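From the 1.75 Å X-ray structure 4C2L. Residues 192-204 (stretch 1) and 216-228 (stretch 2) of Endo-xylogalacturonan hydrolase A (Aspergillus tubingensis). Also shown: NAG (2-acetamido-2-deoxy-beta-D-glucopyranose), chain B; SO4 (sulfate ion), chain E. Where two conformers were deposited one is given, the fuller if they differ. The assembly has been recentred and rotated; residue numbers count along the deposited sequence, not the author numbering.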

# COMPACT_ATOMS: atom_id res chain seq x y z
N ASP A 192 -0.04 -3.13 0.48
CA ASP A 192 -0.93 -3.49 1.56
C ASP A 192 -0.16 -4.53 2.35
O ASP A 192 -0.00 -5.67 1.88
N ILE A 193 0.36 -4.14 3.52
CA ILE A 193 1.22 -5.04 4.29
C ILE A 193 0.43 -5.59 5.45
O ILE A 193 0.10 -4.86 6.38
N GLY A 194 0.08 -6.88 5.36
CA GLY A 194 -0.69 -7.55 6.39
C GLY A 194 0.20 -8.47 7.21
O GLY A 194 1.33 -8.11 7.56
N GLU A 195 -0.30 -9.67 7.49
CA GLU A 195 0.37 -10.62 8.36
C GLU A 195 1.75 -10.96 7.82
O GLU A 195 1.89 -11.67 6.82
N SER A 196 2.77 -10.42 8.48
CA SER A 196 4.14 -10.55 8.02
C SER A 196 5.07 -10.00 9.07
O SER A 196 4.62 -9.30 9.99
N THR A 197 6.35 -10.31 8.93
CA THR A 197 7.39 -9.69 9.75
C THR A 197 8.59 -9.35 8.89
O THR A 197 8.90 -10.07 7.95
N TYR A 198 9.25 -8.25 9.23
CA TYR A 198 10.49 -7.81 8.58
C TYR A 198 10.27 -7.54 7.10
O TYR A 198 10.94 -8.11 6.22
N VAL A 199 9.31 -6.67 6.83
CA VAL A 199 9.08 -6.15 5.49
C VAL A 199 9.76 -4.79 5.41
O VAL A 199 9.61 -3.95 6.31
N THR A 200 10.50 -4.57 4.33
CA THR A 200 11.13 -3.28 4.08
C THR A 200 10.71 -2.75 2.71
O THR A 200 10.70 -3.50 1.72
N ILE A 201 10.38 -1.47 2.67
CA ILE A 201 10.01 -0.80 1.44
C ILE A 201 10.93 0.41 1.37
O ILE A 201 10.90 1.25 2.26
N THR A 202 11.75 0.49 0.32
CA THR A 202 12.73 1.57 0.28
C THR A 202 13.00 2.06 -1.12
O THR A 202 13.09 1.25 -2.06
N GLU A 203 13.12 3.38 -1.25
CA GLU A 203 13.42 4.04 -2.52
C GLU A 203 12.37 3.68 -3.57
O GLU A 203 12.66 3.09 -4.62
N VAL A 204 11.13 4.01 -3.25
CA VAL A 204 10.02 3.73 -4.17
C VAL A 204 9.27 5.02 -4.49
O VAL A 204 9.23 5.96 -3.67
N LYS A 216 -1.89 -3.26 7.44
CA LYS A 216 -3.10 -4.03 7.66
C LYS A 216 -2.90 -4.93 8.88
O LYS A 216 -1.78 -5.05 9.38
N PRO A 217 -3.98 -5.58 9.35
CA PRO A 217 -3.90 -6.40 10.56
C PRO A 217 -2.77 -7.42 10.52
O PRO A 217 -2.53 -8.06 9.48
N SER A 218 -2.09 -7.55 11.65
CA SER A 218 -0.95 -8.45 11.86
C SER A 218 0.37 -8.05 11.19
O SER A 218 1.32 -8.84 11.18
N SER A 219 0.45 -6.84 10.64
CA SER A 219 1.76 -6.35 10.22
C SER A 219 2.63 -6.06 11.45
O SER A 219 2.14 -5.55 12.47
N ASN A 220 3.91 -6.39 11.33
CA ASN A 220 4.85 -6.28 12.46
C ASN A 220 6.24 -6.14 11.90
O ASN A 220 6.64 -6.87 10.98
N TYR A 221 7.00 -5.20 12.46
CA TYR A 221 8.38 -4.93 12.01
C TYR A 221 8.41 -4.58 10.52
O TYR A 221 8.98 -5.32 9.70
N VAL A 222 7.82 -3.45 10.19
CA VAL A 222 7.85 -2.91 8.82
C VAL A 222 8.65 -1.62 8.84
O VAL A 222 8.43 -0.76 9.70
N THR A 223 9.57 -1.51 7.90
CA THR A 223 10.32 -0.28 7.70
C THR A 223 10.03 0.25 6.32
O THR A 223 10.10 -0.50 5.34
N VAL A 224 9.69 1.53 6.25
CA VAL A 224 9.54 2.19 4.98
C VAL A 224 10.54 3.35 5.06
O VAL A 224 10.44 4.21 5.93
N ASP A 225 11.50 3.38 4.13
CA ASP A 225 12.56 4.40 4.15
C ASP A 225 12.73 5.02 2.77
O ASP A 225 13.24 4.35 1.87
N THR A 226 12.32 6.27 2.62
CA THR A 226 12.42 7.05 1.37
C THR A 226 11.37 6.61 0.35
O THR A 226 11.54 5.64 -0.39
N ILE A 227 10.28 7.36 0.34
CA ILE A 227 9.17 7.04 -0.52
C ILE A 227 8.55 8.33 -0.98
O ILE A 227 8.48 9.32 -0.22
N SER A 228 8.14 8.36 -2.24
CA SER A 228 7.39 9.47 -2.78
C SER A 228 6.03 8.96 -3.24
O SER A 228 5.96 7.95 -3.94

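Side-chain packing between residues 192-204 and 216-228 of endo-xylogalacturonan hydrolase A, whose strands 199-202 and 222-225 run parallel (7° between axes, 4.7 Å at closest approach). Paired side chains of these strands lie on the same face, and the two stretches together bury 1047 Å².

The apolar side chains Val199, Ile201 and Val204 share one face of the sheet with Val222, Val224 and Ile227, and all six are buried. Val199 and Val222, both t, meet at 4.3 Å (Val199 CB to Val222 CG1). Ile201 (m, t) sets its CD1 4.1 Å from CG2 of Val224 (t), and its CG2 lies 4.4 Å from Ile227 CD1. The tighter contact of Ile227 (t, t) is with Val204 (m), where Val204 CG2 and Ile227 CD1 are only 3.2 Å apart. Ile193 (m, m) extends this apolar packing, its CG2 resting 3.8 Å from Val222 CG2.

The aromatic pair Tyr198 and Tyr221 stands at corresponding corners of the chain, both with chi1 m and similar chi2 (-69° and -66°), their planes nearly parallel (9°). Tyr221 points toward the other stretch; Tyr198 points away, but its end comes nearer. The rings are slid apart, with centroids 5.2 Å from each other, and barely overlap; instead Tyr198 CD1 approaches Tyr221 CB at 3.7 Å. The NAG sugar borders both: its C5 is 3.7 Å from Tyr221 CD1, while its C6 lies near the plane of the Tyr198 ring, at its edge, 4.0 Å from CE1 of Tyr198. The acetyl carbon NAG C8 comes within 3.7 Å of Thr223 OG1.

On the face opposite the aliphatic ladder, Thr200 and Thr223, both m, lie side by side in register, with Thr200 OG1 4.2 Å from Thr223 CB. Next along, OG1 of Thr202 (t) donates a 2.8 Å hydrogen bond to Asp225 O. The Asp225 carboxylate (chi1 t) is engaged within its own stretch, where Thr226 OG1 donates to Asp225 OD1 at 2.8 Å. Thr226 (m) points toward the other stretch, and Glu203 (m, m) away, though its end comes nearer: Thr226 CG2 lies 3.3 Å from Glu203 OE2.

Two serines, both p, fasten their own backbones: Ser196 OG donates to Gly194 O, and Ser219 OG to Lys216 O, each at 2.8 Å, the latter bracing the type II turn. Lys216 (m, m, t, t) points toward the other stretch, its CB 3.8 Å from Gly194 CA and its CE 4.0 Å from Asp192 CG. Its NZ continues to the sulfate, probably from the crystallisation liquor: Lys216 NZ is 2.9 Å from SO4 O3 and makes a weak 3.3 Å hydrogen bond to SO4 O4.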

# COMPACT_ATOMS: atom_id res chain seq x y z
CB ASP A 192 -2.22 -4.12 1.03
CG ASP A 192 -3.25 -3.09 0.60
OD1 ASP A 192 -3.03 -1.87 0.71
OD2 ASP A 192 -4.31 -3.53 0.14
CB ILE A 193 2.51 -4.31 4.78
CG1 ILE A 193 3.23 -3.64 3.59
CG2 ILE A 193 3.42 -5.28 5.54
CD1 ILE A 193 3.68 -4.59 2.48
CB GLU A 195 -0.47 -11.90 8.50
CG GLU A 195 0.05 -12.83 9.58
CD GLU A 195 -0.52 -14.24 9.47
OE1 GLU A 195 -1.36 -14.51 8.59
OE2 GLU A 195 -0.10 -15.09 10.28
CB SER A 196 4.35 -9.77 6.70
OG SER A 196 4.05 -8.40 6.88
CB THR A 197 7.85 -10.64 10.89
OG1 THR A 197 8.30 -11.87 10.32
CG2 THR A 197 6.71 -10.91 11.86
CB TYR A 198 11.64 -8.79 8.84
CG TYR A 198 11.75 -9.17 10.30
CD1 TYR A 198 12.16 -8.24 11.26
CD2 TYR A 198 11.43 -10.46 10.72
CE1 TYR A 198 12.23 -8.59 12.61
CE2 TYR A 198 11.51 -10.82 12.06
CZ TYR A 198 11.91 -9.89 12.99
OH TYR A 198 11.97 -10.27 14.33
CB VAL A 199 7.57 -6.03 5.19
CG1 VAL A 199 7.33 -5.33 3.85
CG2 VAL A 199 6.91 -7.41 5.17
CB THR A 200 12.67 -3.37 4.16
OG1 THR A 200 13.05 -3.78 5.48
CG2 THR A 200 13.32 -2.01 3.85
CB ILE A 201 8.54 -0.32 1.47
CG1 ILE A 201 7.60 -1.52 1.56
CG2 ILE A 201 8.21 0.51 0.22
CD1 ILE A 201 6.21 -1.17 2.02
CB THR A 202 14.04 1.17 1.01
OG1 THR A 202 14.94 2.29 1.02
CG2 THR A 202 14.72 -0.02 0.31
CB GLU A 203 14.84 3.74 -2.99
CG GLU A 203 15.89 4.23 -1.99
CD GLU A 203 16.04 5.74 -1.93
OE1 GLU A 203 15.65 6.45 -2.89
OE2 GLU A 203 16.57 6.24 -0.90
CB VAL A 204 9.05 2.63 -3.63
CG1 VAL A 204 9.81 1.37 -3.29
CG2 VAL A 204 8.26 3.12 -2.44
CB LYS A 216 -3.40 -4.85 6.40
CG LYS A 216 -3.59 -3.98 5.16
CD LYS A 216 -4.79 -3.04 5.34
CE LYS A 216 -5.28 -2.47 4.00
NZ LYS A 216 -6.29 -1.40 4.25
CB PRO A 217 -5.27 -7.09 10.58
CG PRO A 217 -6.17 -6.05 10.02
CD PRO A 217 -5.38 -5.45 8.88
CB SER A 218 -1.31 -9.93 11.59
OG SER A 218 -2.47 -10.27 12.33
CB SER A 219 1.67 -5.12 9.31
OG SER A 219 0.80 -4.14 9.83
CB ASN A 220 4.75 -7.56 13.32
CG ASN A 220 5.50 -7.46 14.64
OD1 ASN A 220 5.90 -6.38 15.08
ND2 ASN A 220 5.68 -8.62 15.29
CB TYR A 221 9.32 -6.08 12.34
CG TYR A 221 9.48 -6.30 13.83
CD1 TYR A 221 10.08 -5.34 14.63
CD2 TYR A 221 9.02 -7.47 14.43
CE1 TYR A 221 10.22 -5.52 16.00
CE2 TYR A 221 9.16 -7.67 15.80
CZ TYR A 221 9.76 -6.69 16.57
OH TYR A 221 9.90 -6.89 17.93
CB VAL A 222 6.44 -2.64 8.25
CG1 VAL A 222 6.52 -2.21 6.77
CG2 VAL A 222 5.56 -3.88 8.39
CB THR A 223 11.83 -0.54 7.83
OG1 THR A 223 12.11 -0.99 9.16
CG2 THR A 223 12.64 0.72 7.55
CB VAL A 224 8.11 2.76 4.78
CG1 VAL A 224 8.00 3.46 3.42
CG2 VAL A 224 7.05 1.66 4.89
CB ASP A 225 13.86 3.73 4.60
CG ASP A 225 15.02 4.72 4.77
OD1 ASP A 225 15.00 5.82 4.17
OD2 ASP A 225 15.95 4.37 5.53
CB THR A 226 13.84 7.04 0.76
OG1 THR A 226 14.80 7.27 1.80
CG2 THR A 226 13.97 8.13 -0.32
CB ILE A 227 8.16 6.10 0.20
CG1 ILE A 227 7.02 5.71 -0.73
CG2 ILE A 227 7.61 6.74 1.48
CD1 ILE A 227 6.28 4.46 -0.27
CB SER A 228 8.15 10.10 -3.95
OG SER A 228 7.33 11.07 -4.56
C1 NAG B . 13.31 -2.61 14.54
C2 NAG B . 14.47 -2.26 13.59
C3 NAG B . 15.02 -3.45 12.80
C4 NAG B . 15.04 -4.76 13.58
C5 NAG B . 13.77 -4.94 14.42
C6 NAG B . 13.85 -6.18 15.29
C7 NAG B . 14.43 0.01 12.77
C8 NAG B . 13.94 0.96 11.71
N2 NAG B . 14.06 -1.26 12.63
O3 NAG B . 16.34 -3.12 12.46
O4 NAG B . 15.21 -5.84 12.67
O5 NAG B . 13.58 -3.81 15.25
O6 NAG B . 14.90 -5.99 16.21
O7 NAG B . 15.11 0.41 13.71
S SO4 E . -9.62 0.06 4.00
O1 SO4 E . -9.73 1.19 3.05
O2 SO4 E . -10.92 -0.06 4.72
O3 SO4 E . -8.50 0.38 4.90
O4 SO4 E . -9.40 -1.19 3.26